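Local coordinates for DNA mismatch repair protein MutL (Aquifex aeolicus, PDB 6LZI) that probably binds and hydrolyses ATP through its Bergerat-fold ATPase domain, held here with ADP, in the service of DNA mismatch repair, at residues E14-V19 / K151-E156; E36-I39 / R45-R48; L166-A171 / E201-T206; E178-L181 / R186-L189. All blocks are in the same frame, centred on the assembly; numbering follows the deposited sequence.

Contact 1. Residues E14-V19 / K151-E156; sequences ESPVDV and KFLKKE
Leu-153 reaches the turn before helix 16-29 with a single methyl, and its side chain is best followed outward. CB points at residues 14-16, where Ser-15 is the backbone nearest to Leu-153, but touches nothing there. CG, set anti to the carbonyl carbon of Leu-153 (chi1 -69°), and CD1 come within contact distance of nothing in residues 14-19; CD2 does the touching. It lies 3.7 Å from Glu-14 O. On the next residue it meets Ser-15 CB at 4.0 Å. The side chains of Leu-153 and Pro-16 meet at an oblique angle, CD2 lying 3.9 Å from Pro-16 CD, the ring carbon bonded to the proline nitrogen. Leucine suits this place because a slim, purely apolar tip can rest on backbone and proline ring alike.

The turn it meets opens helix 16-29. Ser-15 is the N-cap, and Pro-16 follows where the first helical turn makes no demand on a backbone N-H, which proline lacks. Asp-18 folds back so that OD2 accepts from Glu-14 N at 2.8 Å and, weakly, from Ser-15 N; its negative charge probably also suits the positive N-terminal end of the helix dipole. Glu-159 receives Val-17 N, while Ser-15 OG bonds weakly to Lys-162. The whole is a capped helix start in the Bergerat ATPase fold, touched by the linker that leads into helix 156-173.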
loop_
_atom_site.group_PDB
_atom_site.type_symbol
_atom_site.label_atom_id
_atom_site.label_comp_id
_atom_site.label_asym_id
_atom_site.label_seq_id
_atom_site.Cartn_x
_atom_site.Cartn_y
_atom_site.Cartn_z
ATOM N N GLU A 14 10.208 -8.561 -7.435
ATOM C CA GLU A 14 11.660 -8.430 -7.324
ATOM C C GLU A 14 12.116 -8.306 -5.886
ATOM O O GLU A 14 13.295 -8.524 -5.610
ATOM C CB GLU A 14 12.122 -7.198 -8.106
ATOM C CG GLU A 14 11.614 -7.332 -9.515
ATOM C CD GLU A 14 12.143 -6.258 -10.427
ATOM O OE1 GLU A 14 11.904 -5.070 -10.155
ATOM O OE2 GLU A 14 12.819 -6.652 -11.404
ATOM N N SER A 15 11.236 -7.897 -4.987
ATOM C CA SER A 15 11.649 -7.590 -3.623
ATOM C C SER A 15 10.419 -7.583 -2.741
ATOM O O SER A 15 9.282 -7.606 -3.228
ATOM C CB SER A 15 12.414 -6.246 -3.528
ATOM O OG SER A 15 11.612 -5.091 -3.658
ATOM N N PRO A 16 10.605 -7.544 -1.438
ATOM C CA PRO A 16 9.445 -7.523 -0.519
ATOM C C PRO A 16 8.438 -6.420 -0.792
ATOM O O PRO A 16 7.254 -6.690 -0.658
ATOM C CB PRO A 16 10.076 -7.361 0.878
ATOM C CG PRO A 16 11.483 -8.098 0.670
ATOM C CD PRO A 16 11.920 -7.683 -0.746
ATOM N N VAL A 17 8.842 -5.205 -1.179
ATOM C CA VAL A 17 7.837 -4.168 -1.394
ATOM C C VAL A 17 6.861 -4.582 -2.489
ATOM O O VAL A 17 5.664 -4.237 -2.437
ATOM C CB VAL A 17 8.540 -2.827 -1.697
ATOM C CG1 VAL A 17 9.078 -2.797 -3.085
ATOM C CG2 VAL A 17 7.549 -1.615 -1.443
ATOM N N ASP A 18 7.322 -5.347 -3.463
ATOM C CA ASP A 18 6.431 -5.712 -4.565
ATOM C C ASP A 18 5.354 -6.657 -4.070
ATOM O O ASP A 18 4.222 -6.654 -4.568
ATOM C CB ASP A 18 7.188 -6.395 -5.693
ATOM C CG ASP A 18 8.215 -5.499 -6.331
ATOM O OD1 ASP A 18 7.942 -4.281 -6.512
ATOM O OD2 ASP A 18 9.335 -5.997 -6.623
ATOM N N VAL A 19 5.747 -7.549 -3.156
ATOM C CA VAL A 19 4.801 -8.426 -2.501
ATOM C C VAL A 19 3.759 -7.627 -1.715
ATOM O O VAL A 19 2.548 -7.895 -1.807
ATOM C CB VAL A 19 5.523 -9.404 -1.591
ATOM C CG1 VAL A 19 4.438 -10.259 -0.878
ATOM C CG2 VAL A 19 6.466 -10.265 -2.393
ATOM N N LYS A 151 20.396 -13.194 -2.219
ATOM C CA LYS A 151 21.587 -12.539 -1.689
ATOM C C LYS A 151 21.754 -11.139 -2.258
ATOM O O LYS A 151 22.355 -10.282 -1.599
ATOM C CB LYS A 151 22.824 -13.398 -1.927
ATOM C CG LYS A 151 23.846 -13.280 -0.786
ATOM C CD LYS A 151 24.318 -14.667 -0.301
ATOM C CE LYS A 151 24.956 -14.618 1.098
ATOM N NZ LYS A 151 23.981 -14.982 2.153
ATOM N N PHE A 152 21.149 -10.847 -3.409
ATOM C CA PHE A 152 21.246 -9.499 -3.950
ATOM C C PHE A 152 20.163 -8.572 -3.432
ATOM O O PHE A 152 20.131 -7.402 -3.834
ATOM C CB PHE A 152 21.210 -9.514 -5.495
ATOM C CG PHE A 152 22.551 -9.721 -6.151
ATOM C CD1 PHE A 152 23.561 -8.773 -6.023
ATOM C CD2 PHE A 152 22.797 -10.838 -6.940
ATOM C CE1 PHE A 152 24.783 -8.948 -6.637
ATOM C CE2 PHE A 152 24.012 -11.010 -7.555
ATOM C CZ PHE A 152 25.008 -10.066 -7.406
ATOM N N LEU A 153 19.267 -9.030 -2.549
ATOM C CA LEU A 153 18.305 -8.104 -1.994
ATOM C C LEU A 153 19.031 -7.051 -1.173
ATOM O O LEU A 153 20.123 -7.276 -0.640
ATOM C CB LEU A 153 17.271 -8.805 -1.112
ATOM C CG LEU A 153 16.251 -9.724 -1.790
ATOM C CD1 LEU A 153 15.523 -10.561 -0.726
ATOM C CD2 LEU A 153 15.240 -8.864 -2.501
ATOM N N LYS A 154 18.378 -5.899 -1.034
ATOM C CA LYS A 154 19.021 -4.802 -0.356
ATOM C C LYS A 154 18.945 -5.059 1.151
ATOM O O LYS A 154 18.203 -5.943 1.614
ATOM C CB LYS A 154 18.374 -3.475 -0.796
ATOM C CG LYS A 154 18.942 -2.983 -2.145
ATOM C CD LYS A 154 17.897 -2.493 -3.122
ATOM C CE LYS A 154 16.904 -1.513 -2.490
ATOM N NZ LYS A 154 15.851 -1.009 -3.456
ATOM N N LYS A 155 19.808 -4.352 1.897
ATOM C CA LYS A 155 19.792 -4.454 3.353
ATOM C C LYS A 155 18.382 -4.272 3.890
ATOM O O LYS A 155 17.561 -3.585 3.285
ATOM C CB LYS A 155 20.697 -3.406 3.978
ATOM C CG LYS A 155 22.120 -3.786 3.973
ATOM C CD LYS A 155 22.934 -2.585 4.427
ATOM C CE LYS A 155 24.406 -2.890 4.603
ATOM N NZ LYS A 155 25.079 -1.657 5.089
ATOM N N GLU A 156 18.136 -4.868 5.062
ATOM C CA GLU A 156 16.827 -4.821 5.707
ATOM C C GLU A 156 16.314 -3.400 5.844
ATOM O O GLU A 156 15.135 -3.120 5.590
ATOM C CB GLU A 156 16.918 -5.478 7.084
ATOM C CG GLU A 156 16.936 -7.002 7.077
ATOM C CD GLU A 156 18.310 -7.612 6.854
ATOM O OE1 GLU A 156 19.162 -7.595 7.780
ATOM O OE2 GLU A 156 18.547 -8.111 5.743
#

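Contact 2. Residues E36-I39 / R45-R48; sequences EVEI and RLIR
Glu-38 and Arg-48 face each other as a hydrogen-bonded pair in the antiparallel hairpin of strands 34-40 and 46-51, part of the Bergerat ATP-binding fold. Backbone bonds come in a matched couple: Glu-38 N to Arg-48 O at 2.8 Å and Arg-48 N to Glu-38 O at 2.9 Å. Alongside these bonds the strands add CA-H...O contacts, the shortest from Ile-39 CA to Leu-46 O at 3.2 Å.

Apolar packing lies on the face of Ile-39 and Ile-47, where Ile-39 CG2 meets Ile-47 CG1 and Ile-47 also packs against helix 16-29. Branched isoleucines fit both an extended backbone and a buried face.

Ionic contacts occupy the face of Glu-36, Glu-38 and Arg-48. The arginine chain bends at chi3 (58°), bringing its guanidinium back across the neighbouring strand, with Glu-36 OE2 and Glu-38 OE1 at its edge and in its plane. NE and NH2 both donate to Glu-38 OE1, NH2 being the nearer at 2.8 Å. The carboxylate planes stand almost upright to the guanidinium, 89° for Glu-38. A leucine in place of Arg-48 would probably leave Glu-36 and Glu-38, and also Glu-136, which pairs with NH1, without their shared positive mate. Glu-36 OE2 takes NH1 at 3.0 Å and NH2 at 3.1 Å, from opposite faces of its own carboxylate plane.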
loop_
_atom_site.group_PDB
_atom_site.type_symbol
_atom_site.label_atom_id
_atom_site.label_comp_id
_atom_site.label_asym_id
_atom_site.label_seq_id
_atom_site.Cartn_x
_atom_site.Cartn_y
_atom_site.Cartn_z
ATOM N N GLU A 36 -3.693 -4.558 7.728
ATOM C CA GLU A 36 -2.613 -4.640 8.699
ATOM C C GLU A 36 -1.458 -5.304 7.988
ATOM O O GLU A 36 -1.646 -6.387 7.413
ATOM C CB GLU A 36 -3.050 -5.508 9.865
ATOM C CG GLU A 36 -2.005 -5.636 10.960
ATOM C CD GLU A 36 -2.558 -6.518 12.077
ATOM O OE1 GLU A 36 -3.512 -6.048 12.744
ATOM O OE2 GLU A 36 -2.114 -7.684 12.209
ATOM N N VAL A 37 -0.279 -4.661 8.028
ATOM C CA VAL A 37 0.916 -5.219 7.428
ATOM C C VAL A 37 1.984 -5.452 8.477
ATOM O O VAL A 37 2.256 -4.582 9.320
ATOM C CB VAL A 37 1.478 -4.249 6.381
ATOM C CG1 VAL A 37 2.701 -4.862 5.658
ATOM C CG2 VAL A 37 0.368 -3.835 5.341
ATOM N N GLU A 38 2.673 -6.589 8.370
ATOM C CA GLU A 38 3.802 -6.870 9.256
ATOM C C GLU A 38 4.947 -7.344 8.393
ATOM O O GLU A 38 4.759 -8.163 7.503
ATOM C CB GLU A 38 3.435 -7.923 10.318
ATOM C CG GLU A 38 4.672 -8.367 11.027
ATOM C CD GLU A 38 4.371 -9.231 12.219
ATOM O OE1 GLU A 38 3.248 -9.819 12.230
ATOM O OE2 GLU A 38 5.260 -9.302 13.124
ATOM N N ILE A 39 6.149 -6.808 8.645
ATOM C CA ILE A 39 7.306 -7.344 7.968
ATOM C C ILE A 39 8.346 -7.689 9.014
ATOM O O ILE A 39 8.407 -7.065 10.098
ATOM C CB ILE A 39 7.872 -6.346 6.936
ATOM C CG1 ILE A 39 8.180 -5.038 7.599
ATOM C CG2 ILE A 39 6.822 -6.045 5.791
ATOM C CD1 ILE A 39 8.998 -4.160 6.666
ATOM N N ARG A 45 12.206 -12.052 5.574
ATOM C CA ARG A 45 11.849 -13.212 6.347
ATOM C C ARG A 45 10.349 -13.463 6.444
ATOM O O ARG A 45 9.923 -14.621 6.354
ATOM C CB ARG A 45 12.501 -13.120 7.752
ATOM C CG ARG A 45 12.068 -14.185 8.662
ATOM C CD ARG A 45 12.996 -14.337 9.850
ATOM N NE ARG A 45 12.598 -15.511 10.616
ATOM C CZ ARG A 45 12.891 -16.760 10.255
ATOM N NH1 ARG A 45 13.611 -17.011 9.154
ATOM N NH2 ARG A 45 12.451 -17.759 10.992
ATOM N N LEU A 46 9.542 -12.431 6.666
ATOM C CA LEU A 46 8.092 -12.562 6.652
ATOM C C LEU A 46 7.488 -11.268 6.164
ATOM O O LEU A 46 7.823 -10.178 6.649
ATOM C CB LEU A 46 7.556 -12.881 8.058
ATOM C CG LEU A 46 6.022 -12.828 8.108
ATOM C CD1 LEU A 46 5.301 -13.973 7.469
ATOM C CD2 LEU A 46 5.676 -12.562 9.608
ATOM N N ILE A 47 6.510 -11.419 5.285
ATOM C CA ILE A 47 5.547 -10.401 4.937
ATOM C C ILE A 47 4.186 -10.983 5.237
ATOM O O ILE A 47 3.844 -12.065 4.703
ATOM C CB ILE A 47 5.649 -10.100 3.408
ATOM C CG1 ILE A 47 7.028 -9.489 3.070
ATOM C CG2 ILE A 47 4.615 -9.104 2.955
ATOM C CD1 ILE A 47 7.482 -9.879 1.679
ATOM N N ARG A 48 3.393 -10.273 6.060
ATOM C CA ARG A 48 2.040 -10.682 6.426
ATOM C C ARG A 48 1.099 -9.508 6.175
ATOM O O ARG A 48 1.424 -8.366 6.544
ATOM C CB ARG A 48 1.960 -11.094 7.906
ATOM C CG ARG A 48 0.583 -11.535 8.211
ATOM C CD ARG A 48 0.453 -12.087 9.637
ATOM N NE ARG A 48 0.863 -11.076 10.607
ATOM C CZ ARG A 48 0.062 -10.145 11.094
ATOM N NH1 ARG A 48 -1.223 -10.062 10.699
ATOM N NH2 ARG A 48 0.556 -9.282 11.970
#

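Contact 3. Residues L166-A171 / E201-T206; sequences LIKEYA and EEVFQT
Glu-201 OE1, two residues before the Val-203 that meets Lys-168 and Ala-171, is held both by Lys-197 in a salt bridge and by the backbone N of Thr-208. The carboxylate so ties the last turns of helix 196-204 to the chain that leaves it. Across the contact everything is apolar. Val-203 presents two methyls: CG1 lies 4.1 Å from both CB and CG of Lys-168, while CG2 approaches Ala-171 CB at 4.4 Å. With CG1 anti to the backbone N of Val-203 (chi1 164°), the methyls part to the two residues, which lie one turn apart on their helix.

This is helix-to-helix packing between helix 156-173, which lies on the sheet of the ATPase domain, and helix 196-204, part of the region assigned to the mismatch-repair C-terminal (S5-clan) family. The backbones come closest at Lys-168 and Val-203, CA to CA 6.7 Å; the small Ala-171 takes the second methyl of the valine. Lysine suits the border: its first carbons cover the valine and its extended chain carries the ammonium away. Leu-191 of strand 186-191 touches both Ala-171 and Val-203. Val-203 CG1 also sits 3.6 Å above the ring plane of Phe-204, over its centre, and Ala-171 O accepts from Arg-199 NH1.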
loop_
_atom_site.group_PDB
_atom_site.type_symbol
_atom_site.label_atom_id
_atom_site.label_comp_id
_atom_site.label_asym_id
_atom_site.label_seq_id
_atom_site.Cartn_x
_atom_site.Cartn_y
_atom_site.Cartn_z
ATOM N N LEU A 166 5.566 2.833 0.551
ATOM C CA LEU A 166 4.407 2.238 -0.121
ATOM C C LEU A 166 3.145 2.328 0.711
ATOM O O LEU A 166 2.079 2.625 0.180
ATOM C CB LEU A 166 4.694 0.771 -0.469
ATOM C CG LEU A 166 3.522 0.042 -1.124
ATOM C CD1 LEU A 166 3.366 0.521 -2.595
ATOM C CD2 LEU A 166 3.643 -1.504 -1.019
ATOM N N ILE A 167 3.218 1.992 2.002
ATOM C CA ILE A 167 1.977 2.026 2.806
ATOM C C ILE A 167 1.501 3.466 2.981
ATOM O O ILE A 167 0.304 3.742 2.931
ATOM C CB ILE A 167 2.168 1.343 4.171
ATOM C CG1 ILE A 167 2.584 -0.125 3.979
ATOM C CG2 ILE A 167 0.840 1.526 4.973
ATOM C CD1 ILE A 167 1.599 -0.983 3.143
ATOM N N LYS A 168 2.439 4.419 3.101
ATOM C CA LYS A 168 2.035 5.823 3.126
ATOM C C LYS A 168 1.303 6.191 1.857
ATOM O O LYS A 168 0.297 6.908 1.898
ATOM C CB LYS A 168 3.253 6.736 3.332
ATOM C CG LYS A 168 3.794 6.632 4.747
ATOM C CD LYS A 168 5.069 7.469 4.913
ATOM C CE LYS A 168 5.569 7.260 6.383
ATOM N NZ LYS A 168 6.583 8.278 6.767
ATOM N N GLU A 169 1.782 5.679 0.726
ATOM C CA GLU A 169 1.177 6.019 -0.563
ATOM C C GLU A 169 -0.240 5.493 -0.676
ATOM O O GLU A 169 -1.141 6.200 -1.142
ATOM C CB GLU A 169 2.074 5.465 -1.645
ATOM C CG GLU A 169 1.605 5.485 -3.063
ATOM C CD GLU A 169 2.745 4.990 -3.952
ATOM O OE1 GLU A 169 2.684 3.811 -4.380
ATOM O OE2 GLU A 169 3.707 5.769 -4.158
ATOM N N TYR A 170 -0.460 4.253 -0.257
ATOM C CA TYR A 170 -1.826 3.734 -0.181
ATOM C C TYR A 170 -2.661 4.481 0.873
ATOM O O TYR A 170 -3.874 4.711 0.706
ATOM C CB TYR A 170 -1.775 2.264 0.232
ATOM C CG TYR A 170 -1.455 1.322 -0.877
ATOM C CD1 TYR A 170 -2.331 1.131 -1.871
ATOM C CD2 TYR A 170 -0.291 0.553 -0.863
ATOM C CE1 TYR A 170 -2.093 0.247 -2.870
ATOM C CE2 TYR A 170 -0.026 -0.370 -1.885
ATOM C CZ TYR A 170 -0.950 -0.485 -2.891
ATOM O OH TYR A 170 -0.807 -1.406 -3.913
ATOM N N ALA A 171 -2.049 4.835 1.987
ATOM C CA ALA A 171 -2.874 5.558 2.939
ATOM C C ALA A 171 -3.288 6.931 2.411
ATOM O O ALA A 171 -4.385 7.425 2.754
ATOM C CB ALA A 171 -2.180 5.815 4.271
ATOM N N GLU A 201 -2.303 14.986 6.963
ATOM C CA GLU A 201 -1.593 15.616 8.055
ATOM C C GLU A 201 -1.019 14.568 9.007
ATOM O O GLU A 201 0.097 14.742 9.520
ATOM C CB GLU A 201 -2.521 16.612 8.707
ATOM C CG GLU A 201 -2.719 17.768 7.753
ATOM C CD GLU A 201 -3.643 18.836 8.239
ATOM O OE1 GLU A 201 -3.656 19.890 7.601
ATOM O OE2 GLU A 201 -4.318 18.649 9.274
ATOM N N GLU A 202 -1.775 13.491 9.246
ATOM C CA GLU A 202 -1.257 12.391 10.065
ATOM C C GLU A 202 -0.023 11.783 9.412
ATOM O O GLU A 202 0.977 11.514 10.094
ATOM C CB GLU A 202 -2.337 11.326 10.289
ATOM C CG GLU A 202 -3.512 11.768 11.143
ATOM C CD GLU A 202 -3.103 12.270 12.530
ATOM O OE1 GLU A 202 -2.284 11.621 13.235
ATOM O OE2 GLU A 202 -3.592 13.345 12.885
ATOM N N VAL A 203 -0.080 11.562 8.081
ATOM C CA VAL A 203 1.024 10.910 7.352
ATOM C C VAL A 203 2.285 11.753 7.432
ATOM O O VAL A 203 3.377 11.241 7.695
ATOM C CB VAL A 203 0.638 10.652 5.884
ATOM C CG1 VAL A 203 1.952 10.313 4.950
ATOM C CG2 VAL A 203 -0.373 9.520 5.766
ATOM N N PHE A 204 2.171 13.045 7.157
ATOM C CA PHE A 204 3.364 13.884 7.082
ATOM C C PHE A 204 3.692 14.630 8.370
ATOM O O PHE A 204 4.696 15.355 8.403
ATOM C CB PHE A 204 3.243 14.845 5.901
ATOM C CG PHE A 204 3.306 14.121 4.585
ATOM C CD1 PHE A 204 4.504 13.561 4.124
ATOM C CD2 PHE A 204 2.144 13.882 3.902
ATOM C CE1 PHE A 204 4.523 12.824 2.934
ATOM C CE2 PHE A 204 2.101 13.167 2.743
ATOM C CZ PHE A 204 3.321 12.608 2.218
ATOM N N GLN A 205 2.877 14.463 9.419
ATOM C CA GLN A 205 3.076 15.066 10.730
ATOM C C GLN A 205 3.266 16.589 10.649
ATOM O O GLN A 205 4.182 17.167 11.228
ATOM C CB GLN A 205 4.256 14.391 11.446
ATOM C CG GLN A 205 4.074 12.888 11.511
ATOM C CD GLN A 205 4.713 12.271 12.718
ATOM O OE1 GLN A 205 5.681 12.794 13.264
ATOM N NE2 GLN A 205 4.157 11.154 13.168
ATOM N N THR A 206 2.372 17.245 9.910
ATOM C CA THR A 206 2.445 18.678 9.802
ATOM C C THR A 206 1.059 19.170 9.432
ATOM O O THR A 206 0.235 18.409 8.924
ATOM C CB THR A 206 3.481 19.097 8.761
ATOM O OG1 THR A 206 3.597 20.518 8.759
ATOM C CG2 THR A 206 3.055 18.559 7.388
#

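Contact 4. Residues E178-L181 / R186-L189; sequences EFTL and RETL
Leu-181 and Leu-189 form a hydrogen-bonded antiparallel pair, but the exchange is uneven. Leu-181 N donates to Leu-189 O at 2.9 Å, nearly straight at 166°. Leu-181 O accepts twice: from Leu-189 N at 3.1 Å, in the carbonyl plane and on a lone pair, and weakly from Thr-188 N at 2.7 Å, where the bond is sharply bent (128°). Two consecutive residues facing one partner make a classic beta bulge. Leu-189 O serves a second contact as well, with Thr-180 CA-H at 3.3 Å from CA. Thr-188 OG1 has a weak partner in Ser-183 OG, and Leu-181 CD2 lies 3.5 Å from Thr-188 OG1.

The leucines join through CB to CB at 3.9 Å. Leu-189 holds CG anti to its own nitrogen (chi1 175°), which helps bring CD1 over Phe-179, 3.7 Å from its O and 4.1 Å from its CB. The other edge of strand 178-183 is engaged too, Thr-180 bonding through its backbone to Val-35 and Val-37 of strand 34-40. Strand 186-191 closes one end of the eight-stranded sheet, with Leu-181 and Leu-189 packed against helix 156-173 through Val-163, Leu-164 and Ile-167.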
loop_
_atom_site.group_PDB
_atom_site.type_symbol
_atom_site.label_atom_id
_atom_site.label_comp_id
_atom_site.label_asym_id
_atom_site.label_seq_id
_atom_site.Cartn_x
_atom_site.Cartn_y
_atom_site.Cartn_z
ATOM N N GLU A 178 -8.241 2.036 7.388
ATOM C CA GLU A 178 -7.221 2.043 8.420
ATOM C C GLU A 178 -6.031 1.239 7.945
ATOM O O GLU A 178 -6.188 0.188 7.331
ATOM C CB GLU A 178 -7.802 1.476 9.728
ATOM C CG GLU A 178 -6.773 1.354 10.859
ATOM C CD GLU A 178 -7.464 0.916 12.117
ATOM O OE1 GLU A 178 -6.806 0.335 12.987
ATOM O OE2 GLU A 178 -8.678 1.177 12.235
ATOM N N PHE A 179 -4.833 1.743 8.228
ATOM C CA PHE A 179 -3.617 1.022 7.911
ATOM C C PHE A 179 -2.754 0.917 9.149
ATOM O O PHE A 179 -2.531 1.902 9.849
ATOM C CB PHE A 179 -2.796 1.749 6.813
ATOM C CG PHE A 179 -3.450 1.740 5.498
ATOM C CD1 PHE A 179 -3.218 0.713 4.599
ATOM C CD2 PHE A 179 -4.297 2.807 5.120
ATOM C CE1 PHE A 179 -3.829 0.694 3.378
ATOM C CE2 PHE A 179 -4.946 2.763 3.919
ATOM C CZ PHE A 179 -4.709 1.721 3.076
ATOM N N THR A 180 -2.182 -0.248 9.350
ATOM C CA THR A 180 -1.183 -0.427 10.368
ATOM C C THR A 180 0.006 -1.125 9.725
ATOM O O THR A 180 -0.177 -2.014 8.890
ATOM C CB THR A 180 -1.730 -1.275 11.522
ATOM O OG1 THR A 180 -2.917 -0.625 12.029
ATOM C CG2 THR A 180 -0.743 -1.307 12.619
ATOM N N LEU A 181 1.227 -0.736 10.151
ATOM C CA LEU A 181 2.450 -1.449 9.762
ATOM C C LEU A 181 3.256 -1.742 11.017
ATOM O O LEU A 181 3.566 -0.820 11.755
ATOM C CB LEU A 181 3.313 -0.593 8.817
ATOM C CG LEU A 181 4.703 -1.148 8.454
ATOM C CD1 LEU A 181 4.653 -2.455 7.605
ATOM C CD2 LEU A 181 5.455 -0.044 7.664
ATOM N N ARG A 186 7.835 -3.723 16.002
ATOM C CA ARG A 186 7.356 -2.445 16.514
ATOM C C ARG A 186 6.284 -1.882 15.586
ATOM O O ARG A 186 6.369 -2.019 14.363
ATOM C CB ARG A 186 8.502 -1.463 16.656
ATOM C CG ARG A 186 9.630 -2.006 17.531
ATOM C CD ARG A 186 10.709 -0.973 17.663
ATOM N NE ARG A 186 12.057 -1.536 17.608
ATOM C CZ ARG A 186 13.135 -0.798 17.358
ATOM N NH1 ARG A 186 13.004 0.503 17.131
ATOM N NH2 ARG A 186 14.340 -1.344 17.333
ATOM N N GLU A 187 5.260 -1.284 16.175
ATOM C CA GLU A 187 4.163 -0.699 15.408
ATOM C C GLU A 187 4.697 0.585 14.790
ATOM O O GLU A 187 4.748 1.617 15.462
ATOM C CB GLU A 187 2.965 -0.439 16.319
ATOM C CG GLU A 187 1.600 -0.393 15.608
ATOM C CD GLU A 187 0.434 0.040 16.528
ATOM O OE1 GLU A 187 -0.671 -0.550 16.447
ATOM O OE2 GLU A 187 0.607 1.008 17.304
ATOM N N THR A 188 5.156 0.540 13.528
ATOM C CA THR A 188 5.783 1.746 13.009
ATOM C C THR A 188 4.820 2.695 12.283
ATOM O O THR A 188 5.187 3.849 12.053
ATOM C CB THR A 188 6.963 1.440 12.120
ATOM O OG1 THR A 188 6.525 1.003 10.843
ATOM C CG2 THR A 188 7.906 0.406 12.821
ATOM N N LEU A 189 3.597 2.279 11.982
ATOM C CA LEU A 189 2.680 3.204 11.303
ATOM C C LEU A 189 1.283 2.813 11.749
ATOM O O LEU A 189 0.973 1.619 11.800
ATOM C CB LEU A 189 2.858 3.150 9.774
ATOM C CG LEU A 189 2.038 3.865 8.684
ATOM C CD1 LEU A 189 0.667 3.246 8.511
ATOM C CD2 LEU A 189 1.925 5.356 8.930
#

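In the fold
Contacts 2 and 4 are hairpins in one mixed sheet, centres 11 Å apart, joined where strands 34-40 and 178-183 run side by side and Val-37 N probably bonds to Thr-180 O at 2.8 Å. Helices 16-29 and 156-173 lie against this sheet: Pro-16 and Val-19 of contact 1 pack on Ile-47, and Ile-167 of contact 3 on Val-37, Phe-179 and Leu-189. Along the chain contact 2 is nested inside contact 1, and contact 4 inside contact 3, the second loop following the first. Contact 1 uses the loop just before helix 156-173 and contact 3 the helix itself, with centres 22 Å apart; the helix so probably helps to join the nucleotide-binding region to the S5-like one.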